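Local coordinates for cellulase (Uncultured bacterium, PDB 3WX5), which probably hydrolyses internal beta-1,4-glucosidic bonds of cellulose, as an endoglucanase of glycoside hydrolase family 12, at residues 111-115 against 116-120; 208-211 against 212-216. All coordinates share one frame; numbering follows the deposited sequence.

Contact 1: 111-115 against 116-120; sequences TPISS and GRWNA
Between P112 and W118 the backbone bends through a short loop and enters strand 117-127; P112 CA and A120 CA are still 8.2 Å apart, too far for strand pairing. The loop is an arch of the family 12 beta-sandwich: strand 101-111 belongs to the six-stranded sheet and strand 117-127 to the larger mixed sheet, so the chain changes layer here. G116 takes a positive phi of 78°, at which a CB would be jammed against the carbonyl oxygen of S115, so this backbone shape calls for glycine.

The indole of W118 fills the inside of the arch. The CB of W118 points toward the loop, and a chi1 of 52° sets CG between the backbone N and the carbonyl carbon. I113 crosses the ring at a slant: CG1 comes to 3.3 Å from W118 NE1, and the end of the side chain, I113 CD1, lies 3.8 Å from the same nitrogen. At the far end of the ring P112 CB meets W118 CH2 at 3.8 Å, again obliquely. The indole edge faces backbone oxygens, with I113 O in the ring plane 3.4 Å from W118 CZ2. Beyond the loop, W118 also touches N147, R149 and L225, whereas R117 turns away to a salt bridge with D71 and a hydrogen bond to G150 O.

One hydrogen bond closes the arch on itself: W118 NE1 donates to S115 O at 2.9 Å, bent to 137° at the hydrogen, with the oxygen lying almost exactly in the indole plane.

Contact 2: 208-211 against 212-216; sequences GYIS and PTWYL
W214 has its CG beside its own backbone N (chi1 -71°), which brings the indole under S211, while a chi1 of 168° in S211 carries OG, opposite the backbone N, to the hydroxyl of T213. S211 CB stands 3.5 Å from the centroid of the five-membered ring of W214, only 6° off the normal, a CH-pi contact over the face. On that same face S211 N approaches W214 CE3 to 3.4 Å. I210 CG2 lies 4.0 Å from W214 CE3, the two side chains crossing at a slant.

The backbone frame is a type I beta turn from S211 to W214, leading from helix 197-206, which ends in a Schellman motif at G208, into strand 215-225 of the sandwich's mixed sheet. W214 N donates to S211 O at 2.8 Å, nearly straight at the hydrogen but from above the carbonyl plane. Around the ring lie P128, A140 and N179. An alanine in place of W214 could keep the backbone bond, but would probably open a gap beneath S211 and I210 and leave S211 CB without its aromatic face. The serine hydroxyl has a partner within the turn as well, S211 OG and T213 OG1 sharing a hydrogen bond at 3.0 Å.

In the fold
Contacts 1 and 2 lie on opposite sides of the chain's centre: their centres are about 15 and 17 Å from it and 31 Å from each other, and their nearest atoms are about 16 Å apart. They do not touch, yet one sheet joins them: contact 1 leads into strand 117-127 and contact 2 into strand 215-225, its antiparallel neighbour. Each therefore marks where one of these adjacent strands begins, at far ends of the pair. Backbone hydrogen bonds pair N119 with E224 near contact 1 and Y215 with S127 near contact 2; N119 ND2 also bonds E224 OE1. This mixed sheet probably forms the concave face of the substrate cleft, as in family 12 relatives.

Contact 1: 111-115 against 116-120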
loop_
_atom_site.group_PDB
_atom_site.type_symbol
_atom_site.label_atom_id
_atom_site.label_comp_id
_atom_site.label_asym_id
_atom_site.label_seq_id
_atom_site.Cartn_x
_atom_site.Cartn_y
_atom_site.Cartn_z
ATOM N N THR A 111 1.048 2.845 13.961
ATOM C CA THR A 111 1.536 2.505 15.287
ATOM C C THR A 111 2.327 1.199 15.160
ATOM O O THR A 111 1.754 0.150 14.843
ATOM C CB THR A 111 0.342 2.363 16.274
ATOM O OG1 THR A 111 -0.424 3.582 16.262
ATOM C CG2 THR A 111 0.842 2.083 17.702
ATOM N N PRO A 112 3.656 1.266 15.347
ATOM C CA PRO A 112 4.512 0.087 15.238
ATOM C C PRO A 112 4.375 -0.846 16.437
ATOM O O PRO A 112 3.709 -0.494 17.438
ATOM C CB PRO A 112 5.925 0.668 15.196
ATOM C CG PRO A 112 5.822 2.017 15.809
ATOM C CD PRO A 112 4.362 2.415 15.928
ATOM N N ILE A 113 4.915 -2.058 16.300
ATOM C CA ILE A 113 4.982 -3.006 17.437
ATOM C C ILE A 113 6.408 -3.526 17.624
ATOM O O ILE A 113 7.233 -3.397 16.720
ATOM C CB ILE A 113 4.011 -4.201 17.257
ATOM C CG1 ILE A 113 4.281 -4.956 15.943
ATOM C CG2 ILE A 113 2.571 -3.731 17.313
ATOM C CD1 ILE A 113 3.466 -6.268 15.847
ATOM N N SER A 114 6.666 -4.163 18.768
ATOM C CA SER A 114 8.008 -4.647 19.119
ATOM C C SER A 114 8.147 -6.147 18.945
ATOM O O SER A 114 8.855 -6.802 19.723
ATOM C CB SER A 114 8.292 -4.343 20.592
ATOM O OG SER A 114 8.626 -2.979 20.715
ATOM N N SER A 115 7.422 -6.714 18.002
ATOM C CA SER A 115 7.561 -8.139 17.725
ATOM C C SER A 115 7.157 -8.389 16.269
ATOM O O SER A 115 6.610 -7.509 15.613
ATOM C CB SER A 115 6.648 -8.944 18.649
ATOM O OG SER A 115 5.273 -8.740 18.324
ATOM N N GLY A 116 7.295 -9.625 15.817
ATOM C CA GLY A 116 6.902 -9.972 14.451
ATOM C C GLY A 116 7.879 -9.557 13.367
ATOM O O GLY A 116 8.946 -8.952 13.627
ATOM N N ARG A 117 7.529 -9.916 12.134
ATOM C CA ARG A 117 8.293 -9.506 10.973
ATOM C C ARG A 117 7.299 -8.922 9.980
ATOM O O ARG A 117 6.369 -9.616 9.556
ATOM C CB ARG A 117 9.010 -10.729 10.368
ATOM C CG ARG A 117 9.940 -11.416 11.392
ATOM C CD ARG A 117 10.794 -12.507 10.721
ATOM N NE ARG A 117 11.807 -11.864 9.874
ATOM C CZ ARG A 117 11.976 -12.100 8.578
ATOM N NH1 ARG A 117 11.224 -13.020 7.956
ATOM N NH2 ARG A 117 12.894 -11.416 7.902
ATOM N N TRP A 118 7.423 -7.624 9.719
ATOM C CA TRP A 118 6.375 -6.855 9.027
ATOM C C TRP A 118 6.978 -5.554 8.514
ATOM O O TRP A 118 8.119 -5.188 8.864
ATOM C CB TRP A 118 5.195 -6.524 9.967
ATOM C CG TRP A 118 5.654 -5.864 11.273
ATOM C CD1 TRP A 118 5.877 -6.497 12.478
ATOM C CD2 TRP A 118 5.943 -4.471 11.492
ATOM N NE1 TRP A 118 6.320 -5.586 13.406
ATOM C CE2 TRP A 118 6.383 -4.341 12.832
ATOM C CE3 TRP A 118 5.854 -3.319 10.699
ATOM C CZ2 TRP A 118 6.791 -3.119 13.372
ATOM C CZ3 TRP A 118 6.248 -2.077 11.251
ATOM C CH2 TRP A 118 6.708 -1.998 12.580
ATOM N N ASN A 119 6.259 -4.908 7.602
ATOM C CA ASN A 119 6.588 -3.541 7.223
ATOM C C ASN A 119 5.323 -2.703 7.243
ATOM O O ASN A 119 4.229 -3.262 7.419
ATOM C CB ASN A 119 7.259 -3.502 5.844
ATOM C CG ASN A 119 6.307 -3.851 4.691
ATOM O OD1 ASN A 119 5.095 -3.603 4.758
ATOM N ND2 ASN A 119 6.888 -4.283 3.569
ATOM N N ALA A 120 5.489 -1.378 7.215
ATOM C CA ALA A 120 4.359 -0.460 7.034
ATOM C C ALA A 120 4.658 0.297 5.753
ATOM O O ALA A 120 5.732 0.885 5.630
ATOM C CB ALA A 120 4.281 0.532 8.234
#

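Contact 2: 208-211 against 212-216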
loop_
_atom_site.group_PDB
_atom_site.type_symbol
_atom_site.label_atom_id
_atom_site.label_comp_id
_atom_site.label_asym_id
_atom_site.label_seq_id
_atom_site.Cartn_x
_atom_site.Cartn_y
_atom_site.Cartn_z
ATOM N N GLY A 208 12.541 4.116 -16.139
ATOM C CA GLY A 208 12.043 3.190 -17.127
ATOM C C GLY A 208 11.236 2.052 -16.528
ATOM O O GLY A 208 10.938 1.085 -17.220
ATOM N N TYR A 209 10.863 2.169 -15.252
ATOM C CA TYR A 209 10.141 1.084 -14.569
ATOM C C TYR A 209 8.631 1.206 -14.720
ATOM O O TYR A 209 7.904 0.228 -14.520
ATOM C CB TYR A 209 10.485 1.057 -13.071
ATOM C CG TYR A 209 11.973 0.849 -12.775
ATOM C CD1 TYR A 209 12.765 0.085 -13.612
ATOM C CD2 TYR A 209 12.508 1.248 -11.558
ATOM C CE1 TYR A 209 14.136 -0.129 -13.320
ATOM C CE2 TYR A 209 13.874 1.027 -11.246
ATOM C CZ TYR A 209 14.663 0.360 -12.137
ATOM O OH TYR A 209 15.983 0.099 -11.814
ATOM N N ILE A 210 8.149 2.429 -14.903
ATOM C CA ILE A 210 6.721 2.630 -15.127
ATOM C C ILE A 210 6.576 3.380 -16.443
ATOM O O ILE A 210 7.262 4.372 -16.681
ATOM C CB ILE A 210 6.077 3.435 -13.974
ATOM C CG1 ILE A 210 6.026 2.578 -12.689
ATOM C CG2 ILE A 210 4.650 3.859 -14.351
ATOM C CD1 ILE A 210 5.430 3.260 -11.544
ATOM N N SER A 211 5.717 2.896 -17.324
ATOM C CA SER A 211 5.392 3.677 -18.515
ATOM C C SER A 211 4.392 4.779 -18.192
ATOM O O SER A 211 3.345 4.518 -17.598
ATOM C CB SER A 211 4.825 2.793 -19.629
ATOM O OG SER A 211 4.252 3.598 -20.662
ATOM N N PRO A 212 4.668 6.013 -18.660
ATOM C CA PRO A 212 3.744 7.109 -18.348
ATOM C C PRO A 212 2.377 6.947 -19.026
ATOM O O PRO A 212 1.424 7.645 -18.666
ATOM C CB PRO A 212 4.497 8.364 -18.829
ATOM C CG PRO A 212 5.422 7.877 -19.890
ATOM C CD PRO A 212 5.781 6.434 -19.529
ATOM N N THR A 213 2.240 5.977 -19.935
ATOM C CA THR A 213 0.918 5.710 -20.522
ATOM C C THR A 213 0.159 4.596 -19.773
ATOM O O THR A 213 -1.009 4.355 -20.041
ATOM C CB THR A 213 0.976 5.337 -22.016
ATOM O OG1 THR A 213 1.767 4.161 -22.184
ATOM C CG2 THR A 213 1.569 6.478 -22.850
ATOM N N TRP A 214 0.775 4.044 -18.730
ATOM C CA TRP A 214 0.048 3.108 -17.863
ATOM C C TRP A 214 -0.895 3.893 -16.945
ATOM O O TRP A 214 -0.642 5.059 -16.664
ATOM C CB TRP A 214 1.024 2.274 -17.030
ATOM C CG TRP A 214 1.790 1.257 -17.845
ATOM C CD1 TRP A 214 1.587 0.925 -19.159
ATOM C CD2 TRP A 214 2.935 0.501 -17.412
ATOM N NE1 TRP A 214 2.521 -0.023 -19.556
ATOM C CE2 TRP A 214 3.354 -0.294 -18.503
ATOM C CE3 TRP A 214 3.632 0.408 -16.198
ATOM C CZ2 TRP A 214 4.446 -1.168 -18.422
ATOM C CZ3 TRP A 214 4.696 -0.462 -16.111
ATOM C CH2 TRP A 214 5.077 -1.264 -17.203
ATOM N N TYR A 215 -1.979 3.255 -16.507
ATOM C CA TYR A 215 -2.898 3.844 -15.539
ATOM C C TYR A 215 -2.472 3.509 -14.119
ATOM O O TYR A 215 -2.185 2.362 -13.837
ATOM C CB TYR A 215 -4.273 3.244 -15.743
ATOM C CG TYR A 215 -4.836 3.666 -17.063
ATOM C CD1 TYR A 215 -5.453 4.917 -17.204
ATOM C CD2 TYR A 215 -4.643 2.893 -18.193
ATOM C CE1 TYR A 215 -5.935 5.343 -18.438
ATOM C CE2 TYR A 215 -5.108 3.316 -19.436
ATOM C CZ TYR A 215 -5.745 4.543 -19.546
ATOM O OH TYR A 215 -6.199 4.966 -20.765
ATOM N N LEU A 216 -2.563 4.500 -13.233
ATOM C CA LEU A 216 -2.647 4.279 -11.791
ATOM C C LEU A 216 -4.039 3.797 -11.433
ATOM O O LEU A 216 -5.026 4.473 -11.749
ATOM C CB LEU A 216 -2.335 5.581 -11.051
ATOM C CG LEU A 216 -2.534 5.560 -9.528
ATOM C CD1 LEU A 216 -1.640 4.479 -8.866
ATOM C CD2 LEU A 216 -2.250 6.973 -8.948
#